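Local coordinates for glutamate receptor 1 (Adineta vaga, PDB 4IO7), which probably works as a glutamate-gated ion channel, this chain being its bilobed ligand-binding domain with an amino acid held between the lobes, at residues B[15-20]-B[65-70]; B[80-85]-B[208-213]; B[107-112]-B[176-181]. All coordinates share one frame; numbering follows the deposited sequence.

Contact 1: residues B[15-20]-B[65-70]; sequences IESVPF and TSYTGL. With PHE (phenylalanine), chain F.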
loop_
_atom_site.group_PDB
_atom_site.type_symbol
_atom_site.label_atom_id
_atom_site.label_comp_id
_atom_site.label_asym_id
_atom_site.label_seq_id
_atom_site.Cartn_x
_atom_site.Cartn_y
_atom_site.Cartn_z
ATOM N N ILE B 15 -0.972 -6.572 19.448
ATOM C CA ILE B 15 -2.324 -6.378 19.958
ATOM C C ILE B 15 -3.197 -7.526 19.465
ATOM O O ILE B 15 -3.127 -7.921 18.295
ATOM C CB ILE B 15 -2.858 -4.969 19.536
ATOM C CG1 ILE B 15 -4.232 -4.697 20.134
ATOM C CG2 ILE B 15 -2.891 -4.791 18.020
ATOM C CD1 ILE B 15 -4.552 -3.277 20.133
ATOM N N GLU B 16 -4.004 -8.090 20.362
ATOM C CA GLU B 16 -4.819 -9.260 20.036
ATOM C C GLU B 16 -5.778 -8.954 18.895
ATOM O O GLU B 16 -6.543 -7.994 18.969
ATOM C CB GLU B 16 -5.643 -9.718 21.260
ATOM C CG GLU B 16 -6.491 -10.992 20.959
ATOM C CD GLU B 16 -7.159 -11.571 22.171
ATOM O OE1 GLU B 16 -7.011 -11.001 23.265
ATOM O OE2 GLU B 16 -7.822 -12.621 22.023
ATOM N N SER B 17 -5.752 -9.782 17.861
ATOM C CA SER B 17 -6.623 -9.627 16.698
ATOM C C SER B 17 -6.459 -10.857 15.811
ATOM O O SER B 17 -5.497 -10.956 15.049
ATOM C CB SER B 17 -6.270 -8.347 15.911
ATOM O OG SER B 17 -7.126 -8.182 14.789
ATOM N N VAL B 18 -7.352 -11.834 15.945
ATOM C CA VAL B 18 -7.218 -13.097 15.210
ATOM C C VAL B 18 -7.451 -12.884 13.711
ATOM O O VAL B 18 -8.412 -12.227 13.342
ATOM C CB VAL B 18 -8.210 -14.169 15.772
ATOM C CG1 VAL B 18 -8.047 -15.505 15.058
ATOM C CG2 VAL B 18 -7.966 -14.363 17.236
ATOM N N PRO B 19 -6.593 -13.440 12.832
ATOM C CA PRO B 19 -5.430 -14.320 13.013
ATOM C C PRO B 19 -4.078 -13.613 12.886
ATOM O O PRO B 19 -3.063 -14.275 12.641
ATOM C CB PRO B 19 -5.595 -15.309 11.856
ATOM C CG PRO B 19 -6.066 -14.390 10.725
ATOM C CD PRO B 19 -6.930 -13.328 11.399
ATOM N N PHE B 20 -4.052 -12.299 13.060
ATOM C CA PHE B 20 -2.799 -11.562 13.133
ATOM C C PHE B 20 -2.041 -11.904 14.410
ATOM O O PHE B 20 -0.884 -12.326 14.352
ATOM C CB PHE B 20 -3.033 -10.061 13.058
ATOM C CG PHE B 20 -3.325 -9.562 11.652
ATOM C CD1 PHE B 20 -2.299 -9.435 10.739
ATOM C CD2 PHE B 20 -4.615 -9.253 11.257
ATOM C CE1 PHE B 20 -2.537 -8.975 9.413
ATOM C CE2 PHE B 20 -4.865 -8.769 9.929
ATOM C CZ PHE B 20 -3.795 -8.652 9.019
ATOM N N THR B 65 -6.984 -2.392 25.204
ATOM C CA THR B 65 -6.135 -1.345 24.600
ATOM C C THR B 65 -6.689 -1.085 23.200
ATOM O O THR B 65 -7.050 -2.024 22.485
ATOM C CB THR B 65 -4.652 -1.769 24.501
ATOM O OG1 THR B 65 -4.059 -1.787 25.794
ATOM C CG2 THR B 65 -3.797 -0.793 23.606
ATOM N N SER B 66 -6.807 0.184 22.824
ATOM C CA SER B 66 -7.267 0.532 21.495
ATOM C C SER B 66 -6.043 0.626 20.573
ATOM O O SER B 66 -4.918 0.621 21.047
ATOM C CB SER B 66 -8.000 1.876 21.528
ATOM O OG SER B 66 -7.105 2.912 21.873
ATOM N N TYR B 67 -6.264 0.704 19.267
ATOM C CA TYR B 67 -5.156 0.829 18.333
ATOM C C TYR B 67 -4.513 2.207 18.520
ATOM O O TYR B 67 -3.298 2.348 18.541
ATOM C CB TYR B 67 -5.648 0.605 16.915
ATOM C CG TYR B 67 -5.810 -0.867 16.644
ATOM C CD1 TYR B 67 -6.877 -1.571 17.187
ATOM C CD2 TYR B 67 -4.872 -1.564 15.899
ATOM C CE1 TYR B 67 -7.032 -2.943 16.969
ATOM C CE2 TYR B 67 -5.002 -2.951 15.702
ATOM C CZ TYR B 67 -6.088 -3.611 16.232
ATOM O OH TYR B 67 -6.244 -4.944 16.011
ATOM N N THR B 68 -5.341 3.222 18.723
ATOM C CA THR B 68 -4.828 4.521 19.088
ATOM C C THR B 68 -3.995 4.491 20.364
ATOM O O THR B 68 -2.939 5.106 20.408
ATOM C CB THR B 68 -6.008 5.528 19.291
ATOM O OG1 THR B 68 -6.568 5.821 18.007
ATOM C CG2 THR B 68 -5.523 6.818 19.959
ATOM N N GLY B 69 -4.450 3.760 21.389
ATOM C CA GLY B 69 -3.729 3.650 22.650
ATOM C C GLY B 69 -2.358 2.986 22.492
ATOM O O GLY B 69 -1.376 3.385 23.109
ATOM N N LEU B 70 -2.298 1.984 21.629
ATOM C CA LEU B 70 -1.042 1.327 21.294
ATOM C C LEU B 70 -0.025 2.302 20.622
ATOM O O LEU B 70 1.144 2.338 20.981
ATOM C CB LEU B 70 -1.339 0.126 20.398
ATOM C CG LEU B 70 -0.082 -0.599 19.915
ATOM C CD1 LEU B 70 0.672 -1.195 21.080
ATOM C CD2 LEU B 70 -0.437 -1.664 18.890
HETATM N N PHE F . -6.790 -1.389 11.670
HETATM C CA PHE F . -7.557 -0.655 12.707
HETATM C C PHE F . -6.740 0.510 13.228
HETATM O O PHE F . -5.506 0.523 13.105
HETATM C CB PHE F . -7.885 -1.529 13.908
HETATM C CG PHE F . -8.938 -2.560 13.651
HETATM C CD1 PHE F . -10.288 -2.204 13.615
HETATM C CD2 PHE F . -8.580 -3.912 13.483
HETATM C CE1 PHE F . -11.284 -3.182 13.394
HETATM C CE2 PHE F . -9.552 -4.899 13.259
HETATM C CZ PHE F . -10.902 -4.537 13.200
HETATM O OXT PHE F . -7.342 1.390 13.864
#
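Ile15 lays its CD1 methyl over the face of the Tyr67 ring, 4.1 Å from the ring centroid and only 12° off the normal, a CH-pi contact. The bound phenylalanine takes the opposite face, its CB standing 3.3 Å above the ring plane, so the ring is a flat spacer clamped between protein and ligand. Ile15 reaches it with two branches: CG1 runs anti to the backbone N (chi1 -176°) and carries CD1 out over the centre, while CG2 comes down on the same face nearer its margin, 3.6 Å from Tyr67 CE2. Behind CG2 comes Leu70, whose CD2 lies 4.1 Å from Ile15 CG2. At the phenol end Ser17 CB approaches Tyr67 OH to 3.4 Å. This is the binding-cleft wall of the first lobe of the clamshell ligand-binding domain, where the loop following strand 9-14 meets the start of helix 67-75. Both hydroxyls turn to one carboxylate: Tyr67 OH and Ser17 OG are hydrogen-bonded to OD1 and OD2 of Asp85, which ties down the far end of the ring. Arg92, a ligand-binding residue, also packs on Tyr67. Further out, Ser66 is the N-cap of the helix that presents the tyrosine, its OG accepting from Gly69 N at 2.8 Å, and just before it the backbone O of Thr65 lies 3.7 Å from Ile15 CD1.

Contact 2: residues B[80-85]-B[208-213]; sequences DIAIGD and GIVTPK. With PHE (phenylalanine), chain F.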
loop_
_atom_site.group_PDB
_atom_site.type_symbol
_atom_site.label_atom_id
_atom_site.label_comp_id
_atom_site.label_asym_id
_atom_site.label_seq_id
_atom_site.Cartn_x
_atom_site.Cartn_y
_atom_site.Cartn_z
ATOM N N ASP B 80 9.381 -0.093 21.316
ATOM C CA ASP B 80 10.296 0.399 20.296
ATOM C C ASP B 80 9.592 0.374 18.933
ATOM O O ASP B 80 9.631 1.354 18.217
ATOM C CB ASP B 80 11.582 -0.432 20.247
ATOM C CG ASP B 80 12.383 -0.308 21.521
ATOM O OD1 ASP B 80 12.645 0.839 21.936
ATOM O OD2 ASP B 80 12.699 -1.340 22.139
ATOM N N ILE B 81 8.928 -0.728 18.610
ATOM C CA ILE B 81 8.081 -0.801 17.418
ATOM C C ILE B 81 6.776 -1.500 17.788
ATOM O O ILE B 81 6.653 -2.052 18.875
ATOM C CB ILE B 81 8.747 -1.540 16.230
ATOM C CG1 ILE B 81 9.010 -3.007 16.564
ATOM C CG2 ILE B 81 10.039 -0.844 15.792
ATOM C CD1 ILE B 81 9.522 -3.780 15.356
ATOM N N ALA B 82 5.786 -1.419 16.909
ATOM C CA ALA B 82 4.522 -2.092 17.121
ATOM C C ALA B 82 4.084 -2.675 15.789
ATOM O O ALA B 82 4.120 -1.999 14.759
ATOM C CB ALA B 82 3.482 -1.160 17.689
ATOM N N ILE B 83 3.743 -3.961 15.818
ATOM C CA ILE B 83 3.418 -4.709 14.614
ATOM C C ILE B 83 2.047 -5.334 14.778
ATOM O O ILE B 83 1.764 -6.036 15.770
ATOM C CB ILE B 83 4.421 -5.866 14.351
ATOM C CG1 ILE B 83 5.850 -5.344 14.306
ATOM C CG2 ILE B 83 4.062 -6.578 13.054
ATOM C CD1 ILE B 83 6.887 -6.408 14.002
ATOM N N GLY B 84 1.185 -5.056 13.808
ATOM C CA GLY B 84 -0.148 -5.602 13.805
ATOM C C GLY B 84 -0.936 -5.117 12.613
ATOM O O GLY B 84 -0.376 -4.599 11.646
ATOM N N ASP B 85 -2.247 -5.313 12.698
ATOM C CA ASP B 85 -3.161 -4.804 11.719
ATOM C C ASP B 85 -3.460 -3.311 12.025
ATOM O O ASP B 85 -4.577 -2.934 12.349
ATOM C CB ASP B 85 -4.428 -5.673 11.646
ATOM C CG ASP B 85 -5.081 -5.957 12.989
ATOM O OD1 ASP B 85 -4.475 -5.817 14.083
ATOM O OD2 ASP B 85 -6.264 -6.399 12.924
ATOM N N GLY B 208 0.970 -0.699 8.426
ATOM C CA GLY B 208 2.405 -0.490 8.512
ATOM C C GLY B 208 2.886 -0.806 9.916
ATOM O O GLY B 208 2.105 -0.728 10.867
ATOM N N ILE B 209 4.167 -1.132 10.036
ATOM C CA ILE B 209 4.816 -1.224 11.340
ATOM C C ILE B 209 5.057 0.188 11.895
ATOM O O ILE B 209 5.625 1.081 11.231
ATOM C CB ILE B 209 6.112 -2.024 11.274
ATOM C CG1 ILE B 209 5.823 -3.496 10.872
ATOM C CG2 ILE B 209 6.852 -1.961 12.646
ATOM C CD1 ILE B 209 7.132 -4.327 10.535
ATOM N N VAL B 210 4.652 0.389 13.133
ATOM C CA VAL B 210 4.858 1.666 13.789
ATOM C C VAL B 210 6.239 1.753 14.374
ATOM O O VAL B 210 6.680 0.828 15.073
ATOM C CB VAL B 210 3.840 1.856 14.957
ATOM C CG1 VAL B 210 3.991 3.232 15.575
ATOM C CG2 VAL B 210 2.428 1.656 14.453
ATOM N N THR B 211 6.909 2.877 14.133
ATOM C CA THR B 211 8.228 3.103 14.683
ATOM C C THR B 211 8.228 4.540 15.219
ATOM O O THR B 211 7.339 5.341 14.895
ATOM C CB THR B 211 9.334 3.017 13.596
ATOM O OG1 THR B 211 9.341 4.221 12.816
ATOM C CG2 THR B 211 9.136 1.813 12.628
ATOM N N PRO B 212 9.224 4.882 16.029
ATOM C CA PRO B 212 9.382 6.288 16.402
ATOM C C PRO B 212 9.648 7.149 15.185
ATOM O O PRO B 212 10.170 6.651 14.187
ATOM C CB PRO B 212 10.630 6.278 17.304
ATOM C CG PRO B 212 10.746 4.865 17.809
ATOM C CD PRO B 212 10.274 4.032 16.631
ATOM N N LYS B 213 9.305 8.434 15.271
ATOM C CA LYS B 213 9.697 9.379 14.242
ATOM C C LYS B 213 11.208 9.505 14.203
ATOM O O LYS B 213 11.889 9.394 15.245
ATOM C CB LYS B 213 9.028 10.744 14.457
ATOM C CG LYS B 213 7.528 10.667 14.254
ATOM C CD LYS B 213 6.890 12.003 14.203
ATOM C CE LYS B 213 7.095 12.780 15.480
ATOM N NZ LYS B 213 6.495 14.117 15.255
HETATM N N PHE F . -6.790 -1.389 11.670
HETATM C CA PHE F . -7.557 -0.655 12.707
HETATM C C PHE F . -6.740 0.510 13.228
HETATM O O PHE F . -5.506 0.523 13.105
HETATM C CB PHE F . -7.885 -1.529 13.908
HETATM C CG PHE F . -8.938 -2.560 13.651
HETATM C CD1 PHE F . -10.288 -2.204 13.615
HETATM C CD2 PHE F . -8.580 -3.912 13.483
HETATM C CE1 PHE F . -11.284 -3.182 13.394
HETATM C CE2 PHE F . -9.552 -4.899 13.259
HETATM C CZ PHE F . -10.902 -4.537 13.200
HETATM O OXT PHE F . -7.342 1.390 13.864
HETATM O O HOH W 1 2.162 -3.373 11.523
#
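Ala82 and Val210 form a single antiparallel bridge at the edge of the first-lobe sheet, where the end of the long strand 200-211 lies beside strand 81-82. It is a hydrogen-bonded pair. Ala82 N gives to Val210 O at 3.0 Å, the donor tilted slightly from the carbonyl plane; Val210 N returns a 2.9 Å bond to Ala82 O, this time in the carbonyl plane. On one face the two side chains touch, Ala82 CB to Val210 CB at 4.1 Å. On the other Ile209 fits in among isoleucines. Its CG2, anti to the backbone N with CG1 anti to the carbonyl carbon (chi1 -64°), lies 3.9 Å from Ile83 CG1 and also meets Ile81 CB, while the rest of the chain runs alongside Ile83, both pointing the same way. Helix 218-230 packs on Ile209, and helix 40-52 on Ile83. Such an antiparallel strand returning from the second lobe to flank the parallel strands of the first belongs to the periplasmic-binding-protein fold of glutamate receptor domains. Beyond the flanking isoleucines the chains part at both ends. At one, Pro212 CD comes to 3.2 Å of Asp80 O, a buried carbonyl with no polar partner in the model. At the other, a water accepts from Gly84 N at 3.0 Å and donates weakly to Gly208 O. The 80-85 segment then enters the cleft, where the backbone O of Asp85 accepts from the ligand's ammonium N at 2.8 Å, and Asp85 OD2 lies 3.4 Å from ring atom CD2 of the ligand.

Contact 3: residues B[107-112]-B[176-181]; sequences MRILMR and VSFMDI. With PHE (phenylalanine), chain F.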
loop_
_atom_site.group_PDB
_atom_site.type_symbol
_atom_site.label_atom_id
_atom_site.label_comp_id
_atom_site.label_asym_id
_atom_site.label_seq_id
_atom_site.Cartn_x
_atom_site.Cartn_y
_atom_site.Cartn_z
ATOM N N MET B 107 -12.220 -1.393 4.578
ATOM C CA MET B 107 -13.187 -1.836 5.561
ATOM C C MET B 107 -14.432 -2.345 4.885
ATOM O O MET B 107 -14.724 -1.974 3.742
ATOM C CB MET B 107 -13.520 -0.706 6.534
ATOM C CG MET B 107 -12.380 -0.408 7.499
ATOM S SD MET B 107 -12.887 0.749 8.778
ATOM C CE MET B 107 -12.768 2.267 7.830
ATOM N N ARG B 108 -15.161 -3.201 5.598
ATOM C CA ARG B 108 -16.491 -3.636 5.191
ATOM C C ARG B 108 -17.480 -3.547 6.362
ATOM O O ARG B 108 -17.098 -3.496 7.534
ATOM C CB ARG B 108 -16.458 -5.059 4.645
ATOM C CG ARG B 108 -15.655 -5.168 3.338
ATOM C CD ARG B 108 -16.111 -6.272 2.488
ATOM N NE ARG B 108 -17.501 -6.147 2.076
ATOM C CZ ARG B 108 -18.179 -7.162 1.576
ATOM N NH1 ARG B 108 -17.568 -8.331 1.451
ATOM N NH2 ARG B 108 -19.449 -7.024 1.215
ATOM N N ILE B 109 -18.760 -3.532 6.020
ATOM C CA ILE B 109 -19.823 -3.512 7.001
ATOM C C ILE B 109 -20.141 -4.944 7.371
ATOM O O ILE B 109 -20.344 -5.802 6.506
ATOM C CB ILE B 109 -21.094 -2.866 6.441
ATOM C CG1 ILE B 109 -20.827 -1.418 6.049
ATOM C CG2 ILE B 109 -22.228 -2.936 7.457
ATOM C CD1 ILE B 109 -21.951 -0.819 5.220
ATOM N N LEU B 110 -20.171 -5.177 8.667
ATOM C CA LEU B 110 -20.513 -6.467 9.252
ATOM C C LEU B 110 -21.928 -6.410 9.820
ATOM O O LEU B 110 -22.286 -5.436 10.522
ATOM C CB LEU B 110 -19.534 -6.721 10.388
ATOM C CG LEU B 110 -19.560 -8.061 11.101
ATOM C CD1 LEU B 110 -18.765 -9.056 10.324
ATOM C CD2 LEU B 110 -18.983 -7.913 12.495
ATOM N N MET B 111 -22.746 -7.427 9.533
ATOM C CA MET B 111 -24.068 -7.506 10.119
ATOM C C MET B 111 -24.520 -8.947 10.371
ATOM O O MET B 111 -23.929 -9.887 9.855
ATOM C CB MET B 111 -25.098 -6.797 9.223
ATOM C CG MET B 111 -25.360 -7.542 7.951
ATOM S SD MET B 111 -26.514 -6.691 6.873
ATOM C CE MET B 111 -26.945 -7.966 5.695
ATOM N N ARG B 112 -25.575 -9.100 11.168
ATOM C CA ARG B 112 -26.280 -10.377 11.293
ATOM C C ARG B 112 -26.915 -10.724 9.962
ATOM O O ARG B 112 -27.498 -9.869 9.304
ATOM C CB ARG B 112 -27.418 -10.274 12.301
ATOM C CG ARG B 112 -27.030 -10.253 13.760
ATOM C CD ARG B 112 -28.294 -10.288 14.634
ATOM N NE ARG B 112 -29.186 -9.178 14.309
ATOM C CZ ARG B 112 -29.053 -7.938 14.770
ATOM N NH1 ARG B 112 -28.055 -7.621 15.596
ATOM N NH2 ARG B 112 -29.913 -7.001 14.390
ATOM N N VAL B 176 -25.102 -3.191 13.051
ATOM C CA VAL B 176 -23.932 -3.276 12.194
ATOM C C VAL B 176 -22.686 -2.828 12.924
ATOM O O VAL B 176 -22.748 -2.192 13.966
ATOM C CB VAL B 176 -24.060 -2.399 10.933
ATOM C CG1 VAL B 176 -25.220 -2.850 10.084
ATOM C CG2 VAL B 176 -24.224 -0.935 11.337
ATOM N N SER B 177 -21.549 -3.179 12.347
ATOM C CA SER B 177 -20.263 -2.702 12.802
ATOM C C SER B 177 -19.330 -2.630 11.582
ATOM O O SER B 177 -19.689 -3.145 10.532
ATOM C CB SER B 177 -19.680 -3.658 13.832
ATOM O OG SER B 177 -18.653 -3.003 14.560
ATOM N N PHE B 178 -18.168 -1.990 11.747
ATOM C CA PHE B 178 -17.123 -1.853 10.715
ATOM C C PHE B 178 -15.902 -2.658 11.114
ATOM O O PHE B 178 -15.483 -2.619 12.263
ATOM C CB PHE B 178 -16.636 -0.391 10.587
ATOM C CG PHE B 178 -17.656 0.594 10.086
ATOM C CD1 PHE B 178 -18.863 0.194 9.547
ATOM C CD2 PHE B 178 -17.373 1.954 10.148
ATOM C CE1 PHE B 178 -19.774 1.134 9.078
ATOM C CE2 PHE B 178 -18.278 2.906 9.673
ATOM C CZ PHE B 178 -19.483 2.496 9.142
ATOM N N MET B 179 -15.306 -3.366 10.164
ATOM C CA MET B 179 -14.052 -4.060 10.414
ATOM C C MET B 179 -13.203 -3.971 9.186
ATOM O O MET B 179 -13.726 -3.898 8.069
ATOM C CB MET B 179 -14.276 -5.562 10.679
ATOM C CG MET B 179 -14.550 -5.949 12.117
ATOM S SD MET B 179 -14.716 -7.748 12.315
ATOM C CE MET B 179 -12.990 -8.224 12.532
ATOM N N ASP B 180 -11.889 -4.022 9.386
ATOM C CA ASP B 180 -10.943 -4.270 8.290
ATOM C C ASP B 180 -11.327 -5.532 7.537
ATOM O O ASP B 180 -11.793 -6.492 8.143
ATOM C CB ASP B 180 -9.551 -4.464 8.856
ATOM C CG ASP B 180 -9.054 -3.234 9.603
ATOM O OD1 ASP B 180 -9.419 -2.101 9.215
ATOM O OD2 ASP B 180 -8.281 -3.416 10.567
ATOM N N ILE B 181 -11.091 -5.533 6.222
ATOM C CA ILE B 181 -11.627 -6.561 5.341
ATOM C C ILE B 181 -11.025 -7.929 5.630
ATOM O O ILE B 181 -11.758 -8.920 5.700
ATOM C CB ILE B 181 -11.438 -6.180 3.843
ATOM C CG1 ILE B 181 -12.141 -7.185 2.931
ATOM C CG2 ILE B 181 -9.981 -6.057 3.482
ATOM C CD1 ILE B 181 -12.298 -6.704 1.488
HETATM N N PHE F . -6.790 -1.389 11.670
HETATM C CA PHE F . -7.557 -0.655 12.707
HETATM C C PHE F . -6.740 0.510 13.228
HETATM O O PHE F . -5.506 0.523 13.105
HETATM C CB PHE F . -7.885 -1.529 13.908
HETATM C CG PHE F . -8.938 -2.560 13.651
HETATM C CD1 PHE F . -10.288 -2.204 13.615
HETATM C CD2 PHE F . -8.580 -3.912 13.483
HETATM C CE1 PHE F . -11.284 -3.182 13.394
HETATM C CE2 PHE F . -9.552 -4.899 13.259
HETATM C CZ PHE F . -10.902 -4.537 13.200
HETATM O OXT PHE F . -7.342 1.390 13.864
#
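Ile109 rests between Val176 and Phe178 on one face of the second-lobe sheet, in the antiparallel pairing of strands 107-112 and 176-180 of this clamshell domain. With CG1 anti to its carbonyl carbon (chi1 -61°), the isoleucine splits its branches between the two neighbours: CG2 lies 4.0 Å from Val176 CB, and CG1 lies 4.1 Å from CE1 of Phe178. Leu123 of helix 120-124 packs against all three, and Phe202 meets the Phe178 ring edge-to-face. Leu110 and Met179 occupy the other face, CD2 of Leu110 coming to 4.3 Å of the Met179 sulfur, with helix 162-170 lying over them. Between the faces run four backbone hydrogen bonds in two reciprocal pairs, Arg108 with Met179 and Leu110 with Ser177; the bond from Leu110 N to Ser177 O is 2.8 Å and almost straight at 173°. The strand directions are 143° apart. Away from the ligand, Arg108 lays its CG and CD across the tip of Ile181, the nearest pair being Arg108 CD and Ile181 CD1 at 4.0 Å. At the cleft end Met107 CG comes to 3.8 Å of Asp180 OD1, and that oxygen is held by Asn105 ND2, leaving the second oxygen turned to the ligand. An asparagine in place of Asp180 would probably leave the ligand's ammonium without the carboxylate charge that pairs with it. Met179 CG touches the ligand ring at CZ, 4.1 Å away, and Asp180 OD2 accepts from the ligand N at 2.7 Å.

The three contacts converge on the bound phenylalanine, two from the first lobe and one from the second. Contacts 1 and 2, with centres about 12 Å apart, share Asp85, whose carboxylate OD2 and OD1 take Ser17 OG at 2.7 Å and Tyr67 OH at 2.8 Å. Contacts 2 and 3 have centres about 24 Å apart, yet they meet across the cleft at the ligand's ammonium N, which bonds to an acceptor from each, the backbone O of Asp85 and a carboxylate oxygen of Asp180. They are also linked through the sheet, since strands 97-112 and 200-211 are neighbours there. Contact 1 does not touch contact 3: their nearest atoms are about 6 Å apart and their centres about 17 Å, and the ligand touches both.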